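SAS-6 (Leishmania major, PDB 4CKM) probably helps build the ninefold cartwheel that templates basal bodies and centrioles, this piece being the protein's N-terminal domain. Local coordinates at residues P37-E42 / Y64-R69; T43-S48 / R127-G132; V75-L80 / L97-Y102; S150-L155 / V172-G177. All coordinates share one frame; numbering follows the deposited sequence.

Overall arrangement
All four contacts fasten one seven-stranded sheet, ordered 39-50, 57-70, 76-85, 88-98, 165-175, 152-160, 136-142, with helix 117-130 packed against it. Contacts 1, 3 and 4 join the two strands of a beta hairpin, and contact 2 ties strand 39-50 to the end of helix 117-130. Contacts 1 and 2 share strand 39-50, and their segments alternate along the chain. Contact 1 closes before contact 3 opens, and contact 4 comes last. Contact 1 adjoins contact 3, centres about 12 Å apart, whereas contacts 2 and 3 lie about 25 Å apart, centre to centre, on opposite sides of the domain's middle. The assembly's second chain touches none of them, so they belong to the domain's own framework.

Contact 1: residues P37-E42 / Y64-R69; sequences PQTLLE and YVRTGR
V65 O takes two backbone N-H groups from the facing strand: L40 N at 2.9 Å and, weakly, L41 N at 3.4 Å. Two residues set against one make a classic beta bulge, and the antiparallel pairing slips by one residue there. Within the bulge V65 N returns a bond to L41 O at 2.9 Å; before it T67 N reaches Q38 O at 3.1 Å. One face of the ribbon carries T39, E42, Y64 and R66. Y64 holds its CG anti to the backbone N (chi1 179°). T39 crosses Y64 at about a right angle, its CG2 touching Y64 CE1 at 3.6 Å while OG1 makes a weak bond to Y64 OH at 3.3 Å. R66 NH1 donates to the same hydroxyl. At the ring's edge, in its plane, sits E42 OE1, the carboxylate turned 80° from the ring. Q38 and T67 run side by side, and a water joins Q38 OE1 to T67 OG1. L40 CD1 approaches T67 CG2 at 3.9 Å. Helix 117-130 packs on this hairpin through P119 against L40 and L126 against L41, while strand 76-85 continues the sheet beyond 64-69, bonding through L80 to R66 and R82 to Y64.

Contact 2: residues T43-S48 / R127-G132; sequences TTVMVS and RDIADG
V45 meets A130 and I129 through one methyl. From its CB two branches leave; CG1, anti to the carbonyl carbon (chi1 -74°), goes to the helix and touches A130 CB at 3.6 Å and A130 CA at 3.8 Å. The same methyl comes within 4.4 Å of I129 CG2, a looser apolar contact. On the helix side, A130 CB rests against three consecutive strand residues: besides V45 CG1 it meets T44 O at 3.5 Å and T43 OG1 at 3.8 Å, with T43 CG2 a little farther off. T44 turns its own side chain away from the helix and offers the carbonyl oxygen instead. This is the place in the SAS-6 N-terminal domain where strand 39-50, next to 57-70 in the sheet, runs past the C-terminal end of helix 117-130. There D131 N still makes a helical bond to R127 O, and G132, at a positive phi of 76°, turns its N back to I129 O in a Schellman motif. Between 43-48 and 127-132 the direct contacts are all packing, and polar linkage comes through a water, which accepts from M46 N at 3.1 Å and donates to I129 O at 3.0 Å. I129 O therefore takes hydrogens from both G132 N and the water. Farther in, V45 and I129 both lean on L138 of strand 136-142, and I129 also touches Y136 there and S134 in the loop before it.

Contact 3: residues V75-L80 / L97-Y102; sequences VTRVVL and LLEDDY
At the open end of the beta hairpin formed by strands 76-85 and 88-98, V78 and V79 pair antiparallel with L98 and L97, and R77 adds one bond to E99. V79 and L97 are a hydrogen-bonded pair, V79 N giving to L97 O at 2.9 Å and L97 N to V79 O at 2.7 Å. One step on, V78 and L98 form a non-hydrogen-bonded pair whose side chains lie side by side on the same face. A further bond runs from E99 N to R77 O, 3.0 Å and nearly straight at 170°. The side chain of E99, extended from a CG anti to the backbone N (chi1 -178°), runs alongside R77, guanidinium and carboxylate planes 53° apart. E99 OE1 lies against the aliphatic part of the arginine, 3.5 Å from R77 CD, and stays 4.0 Å from R77 NE, so the opposite charges are near without forming a salt bridge. E99 OE1 accepts from a water at 2.7 Å, and that water in turn accepts from R77 N. T76 crosses D100 at about a right angle, CG2 standing 3.8 Å from D100 OD1. D101 N bonds to L98 O and Y102 N to E99 O, where the chain turns toward helix 102-109. F115 is touched by R77, V79 and E99; from helix 117-130, P119 rests on V79 and F118 on L97; and strand 57-70 flanks the other edge of 76-80, pairing through G68 with V78 and through R66 with L80.

Contact 4: residues S150-L155 / V172-G177; sequences SNRGTL and VLLRQG
S150 O is gripped side-on by two nitrogens of R175, NE and NH2. The oxygen lies close to the guanidinium plane; NE comes nearly along the carbonyl direction, at a modelled 2.5 Å that is short enough for its exact value to be doubtful, while NH2 arrives from above the carbonyl plane at 2.9 Å. A bend at chi3 (51°) places NE for this. Next to it, R175 N binds N151 O at 2.8 Å. These bonds tie the open end of the antiparallel hairpin of strands 152-160 and 165-175, and the pairing continues with G153 and L173, which exchange two nearly straight bonds. On the face shared by R152, T154, V172 and L174, V172 CG1 lies over one face of the R152 guanidinium, toward its rim, 3.8 Å from R152 NH1, and R152 NH2 is 3.9 Å from L174 CD2. L173 turns to the other face, its CD1 4.4 Å from L155 CB, and is covered by F93 and L95 of strand 88-98 and F140 of strand 136-142. N143 holds 150-152 in place: its carbonyl takes S150 OG, and its OD1 receives weak bonds from N151 N and R152 N.

Contact 1: residues P37-E42 / Y64-R69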
loop_
_atom_site.group_PDB
_atom_site.type_symbol
_atom_site.label_atom_id
_atom_site.label_comp_id
_atom_site.label_asym_id
_atom_site.label_seq_id
_atom_site.Cartn_x
_atom_site.Cartn_y
_atom_site.Cartn_z
ATOM N N PRO A 37 15.525 5.416 -28.452
ATOM C CA PRO A 37 14.203 5.538 -27.812
ATOM C C PRO A 37 13.431 4.216 -27.846
ATOM O O PRO A 37 12.569 4.040 -28.711
ATOM C CB PRO A 37 13.496 6.595 -28.672
ATOM C CG PRO A 37 14.067 6.391 -30.036
ATOM C CD PRO A 37 15.465 5.823 -29.874
ATOM N N GLN A 38 13.709 3.319 -26.898
ATOM C CA GLN A 38 13.297 1.925 -27.052
ATOM C C GLN A 38 12.025 1.455 -26.323
ATOM O O GLN A 38 11.777 1.761 -25.160
ATOM C CB GLN A 38 14.453 0.983 -26.748
ATOM C CG GLN A 38 15.094 1.154 -25.395
ATOM C CD GLN A 38 15.979 -0.022 -25.053
ATOM O OE1 GLN A 38 16.592 -0.069 -23.989
ATOM N NE2 GLN A 38 16.037 -0.991 -25.951
ATOM N N THR A 39 11.224 0.693 -27.061
ATOM C CA THR A 39 10.040 0.055 -26.527
ATOM C C THR A 39 10.446 -1.177 -25.741
ATOM O O THR A 39 11.083 -2.065 -26.280
ATOM C CB THR A 39 9.083 -0.314 -27.653
ATOM O OG1 THR A 39 8.693 0.888 -28.327
ATOM C CG2 THR A 39 7.848 -0.981 -27.101
ATOM N N LEU A 40 10.113 -1.202 -24.453
ATOM C CA LEU A 40 10.498 -2.314 -23.590
ATOM C C LEU A 40 9.360 -3.323 -23.447
ATOM O O LEU A 40 9.588 -4.418 -22.993
ATOM C CB LEU A 40 10.889 -1.818 -22.203
ATOM C CG LEU A 40 12.047 -0.828 -22.095
ATOM C CD1 LEU A 40 12.249 -0.430 -20.639
ATOM C CD2 LEU A 40 13.326 -1.419 -22.645
ATOM N N LEU A 41 8.139 -2.937 -23.800
ATOM C CA LEU A 41 6.994 -3.795 -23.624
ATOM C C LEU A 41 5.844 -3.262 -24.385
ATOM O O LEU A 41 5.526 -2.085 -24.290
ATOM C CB LEU A 41 6.573 -3.900 -22.165
ATOM C CG LEU A 41 5.477 -4.958 -21.944
ATOM C CD1 LEU A 41 6.045 -6.361 -22.073
ATOM C CD2 LEU A 41 4.811 -4.793 -20.589
ATOM N N GLU A 42 5.218 -4.154 -25.143
ATOM C CA GLU A 42 4.002 -3.872 -25.855
ATOM C C GLU A 42 3.227 -5.186 -25.812
ATOM O O GLU A 42 3.630 -6.165 -26.426
ATOM C CB GLU A 42 4.336 -3.464 -27.283
ATOM C CG GLU A 42 3.115 -3.126 -28.120
ATOM C CD GLU A 42 3.449 -2.317 -29.366
ATOM O OE1 GLU A 42 4.641 -2.208 -29.737
ATOM O OE2 GLU A 42 2.508 -1.772 -29.975
ATOM N N TYR A 64 1.934 -0.572 -22.693
ATOM C CA TYR A 64 3.060 -0.144 -23.506
ATOM C C TYR A 64 4.020 0.670 -22.647
ATOM O O TYR A 64 3.631 1.635 -21.998
ATOM C CB TYR A 64 2.504 0.683 -24.671
ATOM C CG TYR A 64 3.502 1.274 -25.653
ATOM C CD1 TYR A 64 4.008 0.516 -26.712
ATOM C CD2 TYR A 64 3.892 2.603 -25.561
ATOM C CE1 TYR A 64 4.894 1.062 -27.626
ATOM C CE2 TYR A 64 4.774 3.159 -26.474
ATOM C CZ TYR A 64 5.269 2.385 -27.496
ATOM O OH TYR A 64 6.141 2.935 -28.382
ATOM N N VAL A 65 5.269 0.249 -22.599
ATOM C CA VAL A 65 6.274 0.946 -21.825
ATOM C C VAL A 65 7.421 1.285 -22.769
ATOM O O VAL A 65 7.965 0.397 -23.437
ATOM C CB VAL A 65 6.800 0.096 -20.639
ATOM C CG1 VAL A 65 7.890 0.839 -19.882
ATOM C CG2 VAL A 65 5.683 -0.283 -19.684
ATOM N N ARG A 66 7.775 2.567 -22.817
ATOM C CA ARG A 66 8.862 3.060 -23.676
ATOM C C ARG A 66 9.755 4.049 -22.919
ATOM O O ARG A 66 9.260 4.850 -22.119
ATOM C CB ARG A 66 8.280 3.753 -24.911
ATOM C CG ARG A 66 9.318 4.187 -25.939
ATOM C CD ARG A 66 8.663 4.825 -27.163
ATOM N NE ARG A 66 8.107 6.158 -26.885
ATOM C CZ ARG A 66 7.097 6.739 -27.554
ATOM N NH1 ARG A 66 6.475 6.118 -28.557
ATOM N NH2 ARG A 66 6.689 7.957 -27.206
ATOM N N THR A 67 11.065 3.957 -23.153
ATOM C CA THR A 67 12.028 4.948 -22.673
ATOM C C THR A 67 12.435 5.831 -23.829
ATOM O O THR A 67 12.578 5.354 -24.949
ATOM C CB THR A 67 13.316 4.311 -22.121
ATOM O OG1 THR A 67 13.982 3.585 -23.161
ATOM C CG2 THR A 67 12.999 3.368 -20.970
ATOM N N GLY A 68 12.625 7.118 -23.553
ATOM C CA GLY A 68 13.126 8.056 -24.557
ATOM C C GLY A 68 13.639 9.353 -23.948
ATOM O O GLY A 68 14.205 9.365 -22.844
ATOM N N ARG A 69 13.409 10.444 -24.678
ATOM C CA ARG A 69 13.876 11.779 -24.317
ATOM C C ARG A 69 12.741 12.733 -24.423
ATOM O O ARG A 69 11.881 12.569 -25.242
ATOM C CB ARG A 69 14.935 12.262 -25.283
ATOM C CG ARG A 69 16.204 11.448 -25.284
ATOM C CD ARG A 69 16.960 11.626 -23.988
ATOM N NE ARG A 69 18.303 11.081 -24.119
ATOM C CZ ARG A 69 19.383 11.551 -23.506
ATOM N NH1 ARG A 69 19.338 12.615 -22.701
ATOM N NH2 ARG A 69 20.533 10.953 -23.721
HETATM O O HOH W 1 15.718 2.001 -22.142
#

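Contact 2: residues T43-S48 / R127-G132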
loop_
_atom_site.group_PDB
_atom_site.type_symbol
_atom_site.label_atom_id
_atom_site.label_comp_id
_atom_site.label_asym_id
_atom_site.label_seq_id
_atom_site.Cartn_x
_atom_site.Cartn_y
_atom_site.Cartn_z
ATOM N N THR A 43 2.152 -5.237 -25.041
ATOM C CA THR A 43 1.483 -6.501 -24.807
ATOM C C THR A 43 0.067 -6.269 -24.356
ATOM O O THR A 43 -0.409 -5.123 -24.343
ATOM C CB THR A 43 2.269 -7.372 -23.792
ATOM O OG1 THR A 43 1.753 -8.697 -23.796
ATOM C CG2 THR A 43 2.199 -6.833 -22.370
ATOM N N THR A 44 -0.619 -7.360 -24.027
ATOM C CA THR A 44 -1.996 -7.291 -23.567
ATOM C C THR A 44 -2.079 -7.919 -22.206
ATOM O O THR A 44 -1.367 -8.876 -21.907
ATOM C CB THR A 44 -2.933 -7.962 -24.565
ATOM O OG1 THR A 44 -2.864 -7.210 -25.780
ATOM C CG2 THR A 44 -4.391 -7.935 -24.079
ATOM N N VAL A 45 -2.881 -7.324 -21.335
ATOM C CA VAL A 45 -3.006 -7.825 -19.970
ATOM C C VAL A 45 -4.436 -7.683 -19.548
ATOM O O VAL A 45 -5.129 -6.779 -20.008
ATOM C CB VAL A 45 -2.133 -7.052 -18.959
ATOM C CG1 VAL A 45 -0.690 -7.427 -19.115
ATOM C CG2 VAL A 45 -2.294 -5.548 -19.142
ATOM N N MET A 46 -4.869 -8.577 -18.667
ATOM C CA MET A 46 -6.194 -8.466 -18.074
ATOM C C MET A 46 -6.142 -7.427 -16.953
ATOM O O MET A 46 -5.252 -7.460 -16.098
ATOM C CB MET A 46 -6.644 -9.816 -17.506
ATOM C CG MET A 46 -6.840 -10.887 -18.557
ATOM S SD MET A 46 -8.147 -10.390 -19.671
ATOM C CE MET A 46 -7.945 -11.629 -20.946
ATOM N N VAL A 47 -7.131 -6.544 -16.934
ATOM C CA VAL A 47 -7.217 -5.508 -15.925
ATOM C C VAL A 47 -8.632 -5.432 -15.405
ATOM O O VAL A 47 -9.577 -5.406 -16.178
ATOM C CB VAL A 47 -6.783 -4.145 -16.515
ATOM C CG1 VAL A 47 -6.711 -3.066 -15.432
ATOM C CG2 VAL A 47 -5.424 -4.274 -17.208
ATOM N N SER A 48 -8.781 -5.377 -14.087
ATOM C CA SER A 48 -10.064 -4.975 -13.498
ATOM C C SER A 48 -10.188 -3.454 -13.577
ATOM O O SER A 48 -9.428 -2.730 -12.935
ATOM C CB SER A 48 -10.203 -5.459 -12.048
ATOM O OG SER A 48 -11.415 -4.976 -11.486
ATOM N N ARG A 127 4.999 -8.084 -17.622
ATOM C CA ARG A 127 5.201 -9.200 -18.547
ATOM C C ARG A 127 4.800 -10.523 -17.895
ATOM O O ARG A 127 4.217 -11.369 -18.548
ATOM C CB ARG A 127 6.651 -9.229 -19.071
ATOM C CG ARG A 127 7.092 -10.542 -19.699
ATOM C CD ARG A 127 7.984 -10.380 -20.928
ATOM N NE ARG A 127 9.120 -9.474 -20.728
ATOM C CZ ARG A 127 9.426 -8.435 -21.508
ATOM N NH1 ARG A 127 8.694 -8.126 -22.582
ATOM N NH2 ARG A 127 10.489 -7.699 -21.217
ATOM N N ASP A 128 5.089 -10.695 -16.613
ATOM C CA ASP A 128 4.678 -11.909 -15.926
ATOM C C ASP A 128 3.160 -12.024 -15.806
ATOM O O ASP A 128 2.588 -13.098 -15.936
ATOM C CB ASP A 128 5.355 -12.010 -14.565
ATOM C CG ASP A 128 6.875 -12.172 -14.685
ATOM O OD1 ASP A 128 7.354 -12.639 -15.746
ATOM O OD2 ASP A 128 7.602 -11.826 -13.723
ATOM N N ILE A 129 2.499 -10.904 -15.601
ATOM C CA ILE A 129 1.054 -10.903 -15.558
ATOM C C ILE A 129 0.469 -11.235 -16.934
ATOM O O ILE A 129 -0.488 -11.991 -17.044
ATOM C CB ILE A 129 0.535 -9.556 -15.051
ATOM C CG1 ILE A 129 0.933 -9.372 -13.595
ATOM C CG2 ILE A 129 -0.974 -9.464 -15.207
ATOM C CD1 ILE A 129 0.696 -7.972 -13.078
ATOM N N ALA A 130 1.028 -10.641 -17.976
ATOM C CA ALA A 130 0.627 -10.946 -19.346
ATOM C C ALA A 130 0.795 -12.429 -19.657
ATOM O O ALA A 130 -0.072 -13.028 -20.259
ATOM C CB ALA A 130 1.439 -10.124 -20.322
ATOM N N ASP A 131 1.893 -13.025 -19.216
ATOM C CA ASP A 131 2.181 -14.427 -19.533
ATOM C C ASP A 131 1.308 -15.432 -18.801
ATOM O O ASP A 131 1.436 -16.615 -19.039
ATOM C CB ASP A 131 3.651 -14.751 -19.233
ATOM C CG ASP A 131 4.605 -14.079 -20.208
ATOM O OD1 ASP A 131 4.139 -13.503 -21.216
ATOM O OD2 ASP A 131 5.828 -14.110 -19.953
ATOM N N GLY A 132 0.429 -14.983 -17.912
ATOM C CA GLY A 132 -0.311 -15.898 -17.062
ATOM C C GLY A 132 0.557 -16.451 -15.938
ATOM O O GLY A 132 0.071 -17.237 -15.123
HETATM O O HOH W 2 -3.175 -11.157 -18.124
#

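Contact 3: residues V75-L80 / L97-Y102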
loop_
_atom_site.group_PDB
_atom_site.type_symbol
_atom_site.label_atom_id
_atom_site.label_comp_id
_atom_site.label_asym_id
_atom_site.label_seq_id
_atom_site.Cartn_x
_atom_site.Cartn_y
_atom_site.Cartn_z
ATOM N N VAL A 75 16.152 16.979 -23.758
ATOM C CA VAL A 75 17.242 16.072 -23.309
ATOM C C VAL A 75 16.931 15.253 -22.046
ATOM O O VAL A 75 17.702 14.400 -21.699
ATOM C CB VAL A 75 18.597 16.806 -23.097
ATOM C CG1 VAL A 75 19.004 17.544 -24.358
ATOM C CG2 VAL A 75 18.555 17.745 -21.901
ATOM N N THR A 76 15.833 15.510 -21.356
ATOM C CA THR A 76 15.506 14.730 -20.174
ATOM C C THR A 76 15.113 13.298 -20.555
ATOM O O THR A 76 14.257 13.087 -21.434
ATOM C CB THR A 76 14.329 15.362 -19.432
ATOM O OG1 THR A 76 14.526 16.774 -19.356
ATOM C CG2 THR A 76 14.208 14.808 -18.034
ATOM N N ARG A 77 15.722 12.315 -19.901
ATOM C CA ARG A 77 15.262 10.927 -20.045
ATOM C C ARG A 77 13.834 10.801 -19.517
ATOM O O ARG A 77 13.497 11.367 -18.467
ATOM C CB ARG A 77 16.173 9.966 -19.289
ATOM C CG ARG A 77 17.557 9.846 -19.890
ATOM C CD ARG A 77 18.338 8.755 -19.191
ATOM N NE ARG A 77 19.760 8.868 -19.467
ATOM C CZ ARG A 77 20.353 8.557 -20.623
ATOM N NH1 ARG A 77 19.667 8.085 -21.668
ATOM N NH2 ARG A 77 21.666 8.727 -20.737
ATOM N N VAL A 78 12.999 10.084 -20.257
ATOM C CA VAL A 78 11.618 9.817 -19.833
ATOM C C VAL A 78 11.269 8.334 -19.878
ATOM O O VAL A 78 11.838 7.546 -20.651
ATOM C CB VAL A 78 10.568 10.528 -20.726
ATOM C CG1 VAL A 78 10.826 12.007 -20.784
ATOM C CG2 VAL A 78 10.576 9.993 -22.143
ATOM N N VAL A 79 10.280 7.981 -19.076
ATOM C CA VAL A 79 9.660 6.677 -19.129
ATOM C C VAL A 79 8.199 6.899 -19.417
ATOM O O VAL A 79 7.526 7.652 -18.700
ATOM C CB VAL A 79 9.802 5.956 -17.784
ATOM C CG1 VAL A 79 8.989 4.679 -17.775
ATOM C CG2 VAL A 79 11.262 5.654 -17.515
ATOM N N LEU A 80 7.711 6.254 -20.466
ATOM C CA LEU A 80 6.312 6.342 -20.840
ATOM C C LEU A 80 5.640 4.984 -20.566
ATOM O O LEU A 80 6.139 3.930 -20.985
ATOM C CB LEU A 80 6.187 6.714 -22.309
ATOM C CG LEU A 80 4.748 6.687 -22.824
ATOM C CD1 LEU A 80 3.960 7.888 -22.328
ATOM C CD2 LEU A 80 4.723 6.632 -24.342
ATOM N N LEU A 97 7.103 9.828 -17.098
ATOM C CA LEU A 97 7.907 10.104 -15.935
ATOM C C LEU A 97 9.284 10.649 -16.337
ATOM O O LEU A 97 10.066 9.985 -17.016
ATOM C CB LEU A 97 8.011 8.834 -15.119
ATOM C CG LEU A 97 8.804 8.931 -13.822
ATOM C CD1 LEU A 97 8.295 10.021 -12.872
ATOM C CD2 LEU A 97 8.774 7.558 -13.174
ATOM N N LEU A 98 9.559 11.879 -15.937
ATOM C CA LEU A 98 10.852 12.526 -16.246
ATOM C C LEU A 98 11.882 12.200 -15.163
ATOM O O LEU A 98 11.560 12.215 -13.972
ATOM C CB LEU A 98 10.685 14.044 -16.337
ATOM C CG LEU A 98 9.609 14.650 -17.254
ATOM C CD1 LEU A 98 9.724 16.177 -17.314
ATOM C CD2 LEU A 98 9.724 14.082 -18.651
ATOM N N GLU A 99 13.113 11.922 -15.565
ATOM C CA GLU A 99 14.210 11.738 -14.605
ATOM C C GLU A 99 14.333 12.877 -13.588
ATOM O O GLU A 99 14.644 12.643 -12.445
ATOM C CB GLU A 99 15.507 11.564 -15.343
ATOM C CG GLU A 99 16.683 11.323 -14.431
ATOM C CD GLU A 99 17.810 10.592 -15.123
ATOM O OE1 GLU A 99 17.945 10.707 -16.359
ATOM O OE2 GLU A 99 18.569 9.889 -14.418
ATOM N N ASP A 100 14.056 14.101 -14.014
ATOM C CA ASP A 100 13.981 15.278 -13.136
ATOM C C ASP A 100 13.130 15.106 -11.916
ATOM O O ASP A 100 13.450 15.650 -10.880
ATOM C CB ASP A 100 13.354 16.459 -13.888
ATOM C CG ASP A 100 14.266 17.035 -14.892
ATOM O OD1 ASP A 100 15.430 16.571 -14.957
ATOM O OD2 ASP A 100 13.817 17.942 -15.629
ATOM N N ASP A 101 11.999 14.431 -12.068
ATOM C CA ASP A 101 11.095 14.228 -10.961
ATOM C C ASP A 101 11.290 12.888 -10.257
ATOM O O ASP A 101 10.521 12.550 -9.369
ATOM C CB ASP A 101 9.683 14.322 -11.484
ATOM C CG ASP A 101 9.433 15.620 -12.182
ATOM O OD1 ASP A 101 9.604 16.651 -11.519
ATOM O OD2 ASP A 101 9.091 15.619 -13.386
ATOM N N TYR A 102 12.293 12.110 -10.644
ATOM C CA TYR A 102 12.345 10.738 -10.166
ATOM C C TYR A 102 12.606 10.654 -8.672
ATOM O O TYR A 102 11.975 9.864 -7.976
ATOM C CB TYR A 102 13.370 9.893 -10.900
ATOM C CG TYR A 102 13.313 8.435 -10.450
ATOM C CD1 TYR A 102 12.173 7.667 -10.679
ATOM C CD2 TYR A 102 14.385 7.836 -9.777
ATOM C CE1 TYR A 102 12.112 6.336 -10.291
ATOM C CE2 TYR A 102 14.325 6.515 -9.376
ATOM C CZ TYR A 102 13.174 5.768 -9.638
ATOM O OH TYR A 102 13.084 4.462 -9.245
HETATM O O HOH W 3 17.567 13.055 -17.695
#

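Contact 4: residues S150-L155 / V172-G177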
loop_
_atom_site.group_PDB
_atom_site.type_symbol
_atom_site.label_atom_id
_atom_site.label_comp_id
_atom_site.label_asym_id
_atom_site.label_seq_id
_atom_site.Cartn_x
_atom_site.Cartn_y
_atom_site.Cartn_z
ATOM N N SER A 150 -13.592 11.030 -17.613
ATOM C CA SER A 150 -12.506 10.814 -16.662
ATOM C C SER A 150 -11.241 11.332 -17.284
ATOM O O SER A 150 -10.946 10.989 -18.414
ATOM C CB SER A 150 -12.341 9.332 -16.353
ATOM O OG SER A 150 -13.258 8.933 -15.351
ATOM N N ASN A 151 -10.492 12.152 -16.564
ATOM C CA ASN A 151 -9.215 12.637 -17.087
ATOM C C ASN A 151 -8.010 11.820 -16.599
ATOM O O ASN A 151 -6.882 12.056 -17.026
ATOM C CB ASN A 151 -9.037 14.114 -16.744
ATOM C CG ASN A 151 -8.913 14.361 -15.259
ATOM O OD1 ASN A 151 -8.398 13.539 -14.513
ATOM N ND2 ASN A 151 -9.378 15.512 -14.824
ATOM N N ARG A 152 -8.235 10.871 -15.694
ATOM C CA ARG A 152 -7.136 10.102 -15.138
ATOM C C ARG A 152 -7.611 8.783 -14.562
ATOM O O ARG A 152 -8.787 8.628 -14.229
ATOM C CB ARG A 152 -6.456 10.890 -14.018
ATOM C CG ARG A 152 -7.344 11.094 -12.795
ATOM C CD ARG A 152 -6.652 11.801 -11.644
ATOM N NE ARG A 152 -5.865 12.932 -12.100
ATOM C CZ ARG A 152 -4.832 13.464 -11.435
ATOM N NH1 ARG A 152 -4.430 12.976 -10.255
ATOM N NH2 ARG A 152 -4.189 14.504 -11.961
ATOM N N GLY A 153 -6.675 7.848 -14.405
ATOM C CA GLY A 153 -6.927 6.683 -13.590
ATOM C C GLY A 153 -5.703 6.231 -12.849
ATOM O O GLY A 153 -4.566 6.636 -13.160
ATOM N N THR A 154 -5.934 5.409 -11.841
ATOM C CA THR A 154 -4.855 4.841 -11.075
ATOM C C THR A 154 -4.716 3.354 -11.368
ATOM O O THR A 154 -5.634 2.560 -11.112
ATOM C CB THR A 154 -5.108 5.056 -9.582
ATOM O OG1 THR A 154 -5.223 6.459 -9.341
ATOM C CG2 THR A 154 -3.977 4.485 -8.733
ATOM N N LEU A 155 -3.563 3.003 -11.916
ATOM C CA LEU A 155 -3.167 1.625 -12.159
ATOM C C LEU A 155 -2.498 1.061 -10.930
ATOM O O LEU A 155 -1.485 1.603 -10.484
ATOM C CB LEU A 155 -2.165 1.556 -13.313
ATOM C CG LEU A 155 -1.692 0.124 -13.658
ATOM C CD1 LEU A 155 -2.832 -0.682 -14.250
ATOM C CD2 LEU A 155 -0.550 0.144 -14.648
ATOM N N VAL A 172 -0.423 6.969 -11.419
ATOM C CA VAL A 172 -1.483 7.787 -11.957
ATOM C C VAL A 172 -1.200 7.981 -13.415
ATOM O O VAL A 172 -0.091 8.351 -13.787
ATOM C CB VAL A 172 -1.570 9.162 -11.262
ATOM C CG1 VAL A 172 -2.623 10.042 -11.940
ATOM C CG2 VAL A 172 -1.931 8.962 -9.804
ATOM N N LEU A 173 -2.195 7.681 -14.239
ATOM C CA LEU A 173 -2.081 7.819 -15.683
ATOM C C LEU A 173 -3.170 8.775 -16.136
ATOM O O LEU A 173 -4.304 8.660 -15.688
ATOM C CB LEU A 173 -2.261 6.474 -16.374
ATOM C CG LEU A 173 -1.095 5.496 -16.420
ATOM C CD1 LEU A 173 -0.534 5.217 -15.045
ATOM C CD2 LEU A 173 -1.564 4.194 -17.043
ATOM N N LEU A 174 -2.811 9.707 -17.023
ATOM C CA LEU A 174 -3.725 10.762 -17.491
ATOM C C LEU A 174 -4.255 10.418 -18.859
ATOM O O LEU A 174 -3.510 9.938 -19.717
ATOM C CB LEU A 174 -2.975 12.092 -17.583
ATOM C CG LEU A 174 -2.138 12.478 -16.357
ATOM C CD1 LEU A 174 -1.346 13.748 -16.633
ATOM C CD2 LEU A 174 -3.015 12.643 -15.131
ATOM N N ARG A 175 -5.533 10.662 -19.085
ATOM C CA ARG A 175 -6.088 10.467 -20.421
ATOM C C ARG A 175 -5.600 11.567 -21.332
ATOM O O ARG A 175 -5.456 12.694 -20.887
ATOM C CB ARG A 175 -7.624 10.494 -20.393
ATOM C CG ARG A 175 -8.266 10.186 -21.758
ATOM C CD ARG A 175 -9.745 9.799 -21.682
ATOM N NE ARG A 175 -10.509 10.775 -20.908
ATOM C CZ ARG A 175 -10.965 11.943 -21.368
ATOM N NH1 ARG A 175 -10.760 12.311 -22.628
ATOM N NH2 ARG A 175 -11.644 12.757 -20.561
ATOM N N GLN A 176 -5.337 11.256 -22.598
ATOM C CA GLN A 176 -5.394 12.300 -23.644
ATOM C C GLN A 176 -5.615 11.701 -25.021
ATOM O O GLN A 176 -5.663 10.484 -25.161
ATOM C CB GLN A 176 -4.161 13.233 -23.642
ATOM C CG GLN A 176 -2.847 12.611 -24.089
ATOM C CD GLN A 176 -2.359 11.595 -23.097
ATOM O OE1 GLN A 176 -1.935 11.938 -21.995
ATOM N NE2 GLN A 176 -2.444 10.330 -23.469
ATOM N N GLY A 177 -5.780 12.565 -26.024
ATOM C CA GLY A 177 -5.823 12.142 -27.430
ATOM C C GLY A 177 -7.114 11.442 -27.817
ATOM O O GLY A 177 -7.959 12.014 -28.505
#